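Local coordinates for protein mandelate racemase/muconate lactonizing enzyme (Roseovarius nubinhibens, PDB 2QDD) that belongs to the mandelate racemase/muconate lactonizing enzymes of the enolase superfamily, binds magnesium and probably acts on a carboxylate substrate that is not established, at residues G297-L307 with W322-I333. Numbering follows the deposited sequence.
Sequences GGTALADTAAL and WLGHAHLADDPI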
# COMPACT_ATOMS: atom_id res chain seq x y z
N GLY A 297 -22.70 -4.49 31.27
CA GLY A 297 -23.41 -5.23 32.30
C GLY A 297 -24.27 -4.34 33.16
O GLY A 297 -24.37 -3.13 32.92
N GLY A 298 -24.90 -4.95 34.16
CA GLY A 298 -25.64 -4.21 35.18
C GLY A 298 -27.14 -4.24 35.00
O GLY A 298 -27.67 -5.15 34.36
N THR A 299 -27.81 -3.24 35.56
CA THR A 299 -29.25 -3.30 35.75
C THR A 299 -29.98 -2.86 34.50
O THR A 299 -29.35 -2.44 33.51
CB THR A 299 -29.72 -2.43 36.94
OG1 THR A 299 -29.69 -1.05 36.57
CG2 THR A 299 -28.85 -2.65 38.17
N ALA A 300 -31.31 -2.92 34.56
CA ALA A 300 -32.18 -2.46 33.48
C ALA A 300 -32.06 -0.96 33.18
O ALA A 300 -32.60 -0.49 32.18
CB ALA A 300 -33.64 -2.84 33.78
N LEU A 301 -31.36 -0.22 34.04
CA LEU A 301 -31.09 1.19 33.80
C LEU A 301 -30.10 1.42 32.64
O LEU A 301 -30.43 2.10 31.67
CB LEU A 301 -30.63 1.90 35.09
CG LEU A 301 -30.42 3.42 35.08
CD1 LEU A 301 -31.61 4.15 34.54
CD2 LEU A 301 -30.07 3.98 36.42
N ALA A 302 -28.91 0.82 32.74
CA ALA A 302 -27.96 0.74 31.61
C ALA A 302 -28.52 0.03 30.37
O ALA A 302 -28.30 0.49 29.25
CB ALA A 302 -26.66 0.08 32.07
N ASP A 303 -29.24 -1.07 30.58
CA ASP A 303 -29.86 -1.84 29.49
C ASP A 303 -30.86 -1.04 28.66
O ASP A 303 -30.93 -1.22 27.45
CB ASP A 303 -30.56 -3.08 30.05
CG ASP A 303 -29.58 -4.14 30.51
OD1 ASP A 303 -28.45 -4.20 29.96
OD2 ASP A 303 -29.94 -4.92 31.42
N THR A 304 -31.60 -0.15 29.33
CA THR A 304 -32.59 0.71 28.68
C THR A 304 -31.94 1.81 27.86
O THR A 304 -32.39 2.10 26.75
CB THR A 304 -33.54 1.34 29.73
OG1 THR A 304 -34.18 0.29 30.46
CG2 THR A 304 -34.61 2.21 29.09
N ALA A 305 -30.88 2.40 28.41
CA ALA A 305 -30.08 3.41 27.71
C ALA A 305 -29.57 2.95 26.35
O ALA A 305 -29.72 3.66 25.35
CB ALA A 305 -28.92 3.85 28.59
N ALA A 306 -28.99 1.76 26.32
CA ALA A 306 -28.44 1.19 25.09
C ALA A 306 -29.52 0.70 24.13
O ALA A 306 -29.32 0.71 22.91
CB ALA A 306 -27.48 0.08 25.43
N LEU A 307 -30.66 0.27 24.68
CA LEU A 307 -31.79 -0.18 23.87
C LEU A 307 -32.51 0.96 23.14
O LEU A 307 -33.11 0.74 22.09
CB LEU A 307 -32.79 -1.00 24.69
CG LEU A 307 -33.49 -2.09 23.88
CD1 LEU A 307 -32.87 -3.45 24.15
CD2 LEU A 307 -34.97 -2.11 24.16
N TRP A 322 -28.23 -7.69 23.90
CA TRP A 322 -28.11 -8.48 25.12
C TRP A 322 -28.65 -7.63 26.26
O TRP A 322 -28.45 -6.41 26.29
CB TRP A 322 -26.64 -8.83 25.33
CG TRP A 322 -26.32 -9.65 26.54
CD1 TRP A 322 -26.57 -10.97 26.73
CD2 TRP A 322 -25.63 -9.19 27.72
NE1 TRP A 322 -26.10 -11.37 27.96
CE2 TRP A 322 -25.52 -10.30 28.58
CE3 TRP A 322 -25.12 -7.96 28.13
CZ2 TRP A 322 -24.90 -10.21 29.84
CZ3 TRP A 322 -24.50 -7.87 29.37
CH2 TRP A 322 -24.40 -8.99 30.21
N LEU A 323 -29.35 -8.27 27.20
CA LEU A 323 -29.82 -7.59 28.40
C LEU A 323 -29.02 -8.06 29.61
O LEU A 323 -29.06 -9.24 29.97
CB LEU A 323 -31.32 -7.82 28.61
CG LEU A 323 -32.36 -6.81 28.11
CD1 LEU A 323 -31.90 -5.94 26.95
CD2 LEU A 323 -33.66 -7.53 27.77
N GLY A 324 -28.29 -7.13 30.22
CA GLY A 324 -27.49 -7.40 31.41
C GLY A 324 -28.28 -7.93 32.60
O GLY A 324 -27.83 -8.86 33.27
N HIS A 325 -29.46 -7.34 32.83
CA HIS A 325 -30.25 -7.60 34.03
C HIS A 325 -30.85 -9.00 34.09
O HIS A 325 -31.22 -9.48 35.16
CB HIS A 325 -31.32 -6.52 34.23
CG HIS A 325 -32.43 -6.56 33.23
ND1 HIS A 325 -32.49 -5.71 32.15
CD2 HIS A 325 -33.54 -7.34 33.16
CE1 HIS A 325 -33.58 -5.96 31.45
NE2 HIS A 325 -34.23 -6.95 32.03
N ALA A 326 -30.92 -9.66 32.93
CA ALA A 326 -31.30 -11.07 32.83
C ALA A 326 -30.36 -12.02 33.57
O ALA A 326 -30.74 -13.15 33.90
CB ALA A 326 -31.43 -11.47 31.37
N HIS A 327 -29.13 -11.57 33.82
CA HIS A 327 -28.12 -12.42 34.45
C HIS A 327 -27.94 -12.11 35.93
O HIS A 327 -27.16 -12.78 36.61
CB HIS A 327 -26.80 -12.32 33.68
CG HIS A 327 -26.88 -12.89 32.29
ND1 HIS A 327 -26.45 -14.16 31.98
CD2 HIS A 327 -27.38 -12.37 31.15
CE1 HIS A 327 -26.67 -14.39 30.70
NE2 HIS A 327 -27.23 -13.32 30.17
N LEU A 328 -28.67 -11.12 36.43
CA LEU A 328 -28.68 -10.75 37.84
C LEU A 328 -29.75 -11.51 38.63
O LEU A 328 -30.82 -11.82 38.10
CB LEU A 328 -28.91 -9.25 38.01
CG LEU A 328 -27.99 -8.24 37.32
CD1 LEU A 328 -28.54 -6.83 37.53
CD2 LEU A 328 -26.55 -8.35 37.82
N ALA A 329 -29.45 -11.79 39.90
CA ALA A 329 -30.42 -12.39 40.83
C ALA A 329 -31.25 -11.35 41.58
O ALA A 329 -32.33 -11.66 42.08
CB ALA A 329 -29.71 -13.32 41.80
N ASP A 330 -30.74 -10.12 41.67
CA ASP A 330 -31.46 -9.01 42.30
C ASP A 330 -31.99 -8.00 41.27
O ASP A 330 -31.48 -7.92 40.15
CB ASP A 330 -30.56 -8.31 43.32
CG ASP A 330 -31.29 -7.98 44.61
OD1 ASP A 330 -32.46 -7.53 44.56
OD2 ASP A 330 -30.69 -8.17 45.69
N ASP A 331 -33.00 -7.23 41.67
CA ASP A 331 -33.53 -6.12 40.86
C ASP A 331 -33.82 -4.92 41.77
O ASP A 331 -34.72 -4.98 42.61
CB ASP A 331 -34.80 -6.56 40.12
CG ASP A 331 -35.23 -5.59 39.00
OD1 ASP A 331 -34.68 -4.47 38.89
OD2 ASP A 331 -36.13 -5.97 38.23
N PRO A 332 -33.05 -3.83 41.60
CA PRO A 332 -33.26 -2.56 42.30
C PRO A 332 -34.28 -1.61 41.66
O PRO A 332 -34.64 -0.59 42.27
CB PRO A 332 -31.87 -1.93 42.27
CG PRO A 332 -31.30 -2.41 40.98
CD PRO A 332 -31.87 -3.78 40.73
N ILE A 333 -34.71 -1.91 40.44
CA ILE A 333 -35.74 -1.12 39.75
C ILE A 333 -36.85 -2.01 39.16
O ILE A 333 -36.98 -2.10 37.93
CB ILE A 333 -35.13 -0.18 38.68
CG1 ILE A 333 -34.00 -0.87 37.91
CG2 ILE A 333 -34.62 1.11 39.31
CD1 ILE A 333 -33.70 -0.25 36.57
O HOH W 1 -25.50 -7.65 34.35
O HOH W 2 -32.47 -4.47 36.89
O HOH W 3 -27.88 -4.00 27.20
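The carboxylate of Asp303, in the first turn of helix 300-311, takes three N-H groups from the chain at Gly324 and His325. Asp303 OD1 accepts from Gly324 N at 2.9 Å, on the syn side but 33° out of the carboxylate plane. OD2 takes two donors from one residue. His325 N meets the syn lone pair of Asp303 OD2 at 2.8 Å. The ring nitrogen His325 ND1 comes to the anti side of Asp303 OD2, also at 2.8 Å, in a more bent bond (137°). The histidine folds back to do this: CG sits between its own backbone N and carbonyl carbon (chi1 70°), which brings ND1 round to the oxygen that the backbone N-H of His325 already holds. Ala300 CB lies 3.5 Å from His325 ND1. Water 3 donates to both Asp303 OD1 and Trp322 O.

Gly324 has no side chain, and a CB there would clash with Gly298 O. Gly297 CA lies at the edge of the Trp322 ring.

Farther along, Thr299 OG1 N-caps the helix by accepting from Leu301 N, and it also bonds Glu51 and Tyr37 of the N-terminal domain. Thr299 CG2 packs on Pro332 CG at 3.7 Å. Ile333 CD1 reaches Ala300 CB and Leu301 CB. Asp331 OD1 closes an Asx turn with Ile333 N, and water 2 links it to Ala300 N. The contact thus joins the last barrel helix to the loop that follows it, beside the N-terminal domain.

Replacing Asp303 by an alanine removes the carboxylate, which would probably leave Gly324 N and His325 N without their acceptor, take a partner from water 3 and let the imidazole turn. With a proton on ND1 the imidazole acts as a donor to Asp303, and a buried carboxylate held by three N-H groups and water 3 is probably kept as the anion.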